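Side-chain contacts in acetamidase (Bacillus halodurans, PDB 2II1), which binds calcium ions and probably hydrolyses carbon-nitrogen bonds, other than peptide bonds, in linear amides: residues A[13-16]-A[17-20]; A[244-247]-A[248-251]. All coordinates share one frame; numbering follows the deposited sequence.

Contact 1: residues A[13-16]-A[17-20]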
# COMPACT_ATOMS: atom_id res chain seq x y z
N PHE A 13 -22.62 4.29 -17.12
CA PHE A 13 -21.79 3.28 -17.75
C PHE A 13 -20.80 3.96 -18.67
O PHE A 13 -21.15 4.93 -19.37
CB PHE A 13 -22.60 2.33 -18.62
CG PHE A 13 -23.49 1.40 -17.85
CD1 PHE A 13 -24.69 1.84 -17.31
CD2 PHE A 13 -23.14 0.07 -17.68
CE1 PHE A 13 -25.50 0.97 -16.60
CE2 PHE A 13 -23.95 -0.79 -16.96
CZ PHE A 13 -25.12 -0.34 -16.43
N MSE A 14 -19.58 3.42 -18.68
CA MSE A 14 -18.54 3.82 -19.61
C MSE A 14 -18.82 3.03 -20.88
O MSE A 14 -18.65 1.81 -20.90
CB MSE A 14 -17.15 3.51 -19.02
CG MSE A 14 -16.85 4.25 -17.72
SE MSE A 14 -16.03 6.03 -17.96
CE MSE A 14 -16.58 6.90 -16.18
N ASP A 15 -19.29 3.73 -21.91
CA ASP A 15 -19.94 3.12 -23.07
C ASP A 15 -19.60 3.96 -24.31
O ASP A 15 -19.82 5.19 -24.35
CB ASP A 15 -21.46 3.09 -22.83
CG ASP A 15 -22.26 2.26 -23.87
OD1 ASP A 15 -21.74 1.85 -24.93
OD2 ASP A 15 -23.46 2.05 -23.61
N LYS A 16 -19.03 3.29 -25.31
CA LYS A 16 -18.68 3.87 -26.59
C LYS A 16 -19.90 4.43 -27.32
O LYS A 16 -19.75 5.19 -28.26
CB LYS A 16 -18.03 2.81 -27.47
CG LYS A 16 -19.05 1.80 -28.00
CD LYS A 16 -18.56 0.36 -28.10
CE LYS A 16 -19.75 -0.64 -27.96
NZ LYS A 16 -20.66 -0.41 -26.72
N GLU A 17 -21.10 4.04 -26.88
CA GLU A 17 -22.35 4.44 -27.53
C GLU A 17 -23.04 5.61 -26.85
O GLU A 17 -24.03 6.10 -27.36
CB GLU A 17 -23.32 3.26 -27.59
CG GLU A 17 -22.92 2.19 -28.60
CD GLU A 17 -22.84 2.72 -30.02
OE1 GLU A 17 -23.78 3.43 -30.45
OE2 GLU A 17 -21.84 2.44 -30.70
N ASN A 18 -22.51 6.06 -25.72
CA ASN A 18 -22.98 7.29 -25.09
C ASN A 18 -22.67 8.49 -25.99
O ASN A 18 -21.55 8.60 -26.52
CB ASN A 18 -22.33 7.49 -23.71
CG ASN A 18 -22.83 6.49 -22.68
OD1 ASN A 18 -23.95 5.99 -22.75
ND2 ASN A 18 -21.98 6.18 -21.70
N VAL A 19 -23.65 9.37 -26.19
CA VAL A 19 -23.47 10.49 -27.12
C VAL A 19 -22.71 11.61 -26.38
O VAL A 19 -23.03 11.91 -25.25
CB VAL A 19 -24.82 11.00 -27.71
CG1 VAL A 19 -24.54 12.10 -28.73
CG2 VAL A 19 -25.59 9.87 -28.37
N PRO A 20 -21.67 12.18 -26.99
CA PRO A 20 -20.95 13.25 -26.30
C PRO A 20 -21.83 14.45 -25.95
O PRO A 20 -22.63 14.89 -26.79
CB PRO A 20 -19.89 13.68 -27.32
CG PRO A 20 -19.74 12.53 -28.21
CD PRO A 20 -21.09 11.88 -28.30
O HOH W 1 -19.02 6.92 -22.18
O HOH W 2 -20.66 7.79 -28.59
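The carboxylate of Asp-15 takes two donors at OD1: the backbone N of Glu-17 comes from above the plane at 3.0 Å, whereas NZ of Lys-16, 3.1 Å from OD1, arrives nearly along the C-O bond, on the other side of the plane, completing a salt bridge. The amide of Asn-18 is turned 62° against that carboxylate; its ND2 lies 3.3 Å from Asp-15 CB and gives a weak bond, bent to 127°, to the carbonyl O of Phe-13 at 2.8 Å. The bond from Glu-17 N to OD1 makes an Asx turn, overlaid on the type I beta turn that Asn-18 N closes on Asp-15 O at 3.1 Å; aspartate suits the place because its short side chain, CG anti to the backbone N (chi1 -171°), sets OD1 within reach. Were Asp-15 an alanine, Glu-17 N and the Lys-16 ammonium would probably lose their shared acceptor, and the lysine chain would be freer to swing. Asparagine suits position 18 because ND2 can also serve a water that accepts from Asp-15 N. The turn lies at the surface after strand 13-14, which pairs with strand 144-145; Asp-15 touches Pro-143, and Asn-18 rests on Pro-63 of strand 60-67.

Contact 2: residues A[244-247]-A[248-251]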
# COMPACT_ATOMS: atom_id res chain seq x y z
N LYS A 244 4.07 -5.58 -12.80
CA LYS A 244 4.55 -5.98 -14.12
C LYS A 244 4.48 -4.88 -15.16
O LYS A 244 5.33 -4.84 -16.04
CB LYS A 244 3.80 -7.20 -14.60
CG LYS A 244 4.27 -8.46 -13.85
CD LYS A 244 3.55 -9.72 -14.32
CE LYS A 244 4.14 -10.98 -13.68
NZ LYS A 244 3.80 -12.19 -14.48
N ASN A 245 3.48 -3.99 -15.05
CA ASN A 245 3.34 -2.80 -15.93
C ASN A 245 4.48 -1.79 -15.78
O ASN A 245 5.00 -1.24 -16.77
CB ASN A 245 2.02 -2.08 -15.67
CG ASN A 245 0.80 -2.86 -16.15
OD1 ASN A 245 0.94 -3.95 -16.69
ND2 ASN A 245 -0.40 -2.28 -15.98
N MSE A 246 4.87 -1.56 -14.54
CA MSE A 246 6.05 -0.74 -14.27
C MSE A 246 7.30 -1.41 -14.83
O MSE A 246 8.07 -0.82 -15.58
CB MSE A 246 6.20 -0.47 -12.77
CG MSE A 246 7.31 0.52 -12.46
SE MSE A 246 7.02 2.28 -13.28
CE MSE A 246 5.72 2.75 -11.93
N ALA A 247 7.50 -2.67 -14.48
CA ALA A 247 8.74 -3.39 -14.83
C ALA A 247 8.93 -3.55 -16.36
O ALA A 247 10.04 -3.44 -16.89
CB ALA A 247 8.76 -4.77 -14.10
N THR A 248 7.85 -3.86 -17.08
CA THR A 248 7.93 -4.05 -18.52
C THR A 248 8.08 -2.69 -19.21
O THR A 248 8.78 -2.59 -20.20
CB THR A 248 6.73 -4.84 -19.12
OG1 THR A 248 5.51 -4.14 -18.88
CG2 THR A 248 6.63 -6.25 -18.53
N PHE A 249 7.45 -1.65 -18.67
CA PHE A 249 7.69 -0.26 -19.14
C PHE A 249 9.18 0.17 -19.07
O PHE A 249 9.78 0.59 -20.07
CB PHE A 249 6.82 0.73 -18.34
CG PHE A 249 7.19 2.18 -18.56
CD1 PHE A 249 7.35 2.68 -19.85
CD2 PHE A 249 7.36 3.03 -17.49
CE1 PHE A 249 7.70 4.04 -20.05
CE2 PHE A 249 7.70 4.37 -17.68
CZ PHE A 249 7.87 4.87 -18.97
N LEU A 250 9.75 0.07 -17.88
CA LEU A 250 11.17 0.36 -17.63
C LEU A 250 12.11 -0.48 -18.52
O LEU A 250 13.08 0.03 -19.07
CB LEU A 250 11.49 0.11 -16.14
CG LEU A 250 11.35 1.25 -15.12
CD1 LEU A 250 11.79 0.79 -13.72
CD2 LEU A 250 12.16 2.45 -15.55
N ALA A 251 11.81 -1.76 -18.65
CA ALA A 251 12.62 -2.65 -19.46
C ALA A 251 12.52 -2.24 -20.92
O ALA A 251 13.55 -2.00 -21.55
CB ALA A 251 12.17 -4.07 -19.26
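Two hydrogen bonds join Thr-248 to Lys-244: the carbonyl O of Lys-244 accepts from Thr-248 N at 2.9 Å and, from the opposite face of its plane, from Thr-248 OG1, also at 2.9 Å. OG1 lies between the backbone N and the carbonyl carbon (chi1 61°), which points it at the carbonyl one turn earlier, and a threonine can thus satisfy its hydroxyl inside a helix. Three further backbone bonds of the i to i+4 kind follow, from Phe-249 to Asn-245, Leu-250 to Met-246 and Ala-251 to Ala-247; that of Leu-250 is almost straight, at 179°. These are two successive turns of the alpha helix 235-253, whose side packs on helices 258-268 and 289-294 and on strand 225-232. Apolar contact is made by the selenium of Met-246, a selenomethionine in this crystal, which meets the Phe-249 ring at its edge, SE lying 4.3 Å from CD2. The same ring makes an edge-to-face pair with Phe-215. Met-246 and Leu-250 are long enough to reach Leu-265 and Phe-292, whereas the small Ala-247 lets Leu-265 and Ile-258 come close. Across the subunit boundary, Lys-244 packs on Ala-98 and Ala-247 on Leu-99, both of the second subunit.

How the contacts relate
Contacts 1 and 2 follow one another along the chain and do not touch: their centres lie 31 Å apart and their nearest atoms about 18 Å. One is a surface turn close to the strands that carry the calcium sites, the other a stretch of helix at the subunit boundary. From contact 1, the side chain of Phe-13 is about 11 Å from that of Asn-155, which binds the first calcium ion with Asp-157 and Asp-182. Contact 2 ends at Ala-251, which belongs with Thr-254 and Leu-256 to a third calcium site, seen in a structure of this protein but holding no ion in this chain of the model; the side chain of Leu-250 is about 4 Å from those of Thr-254 and Leu-256.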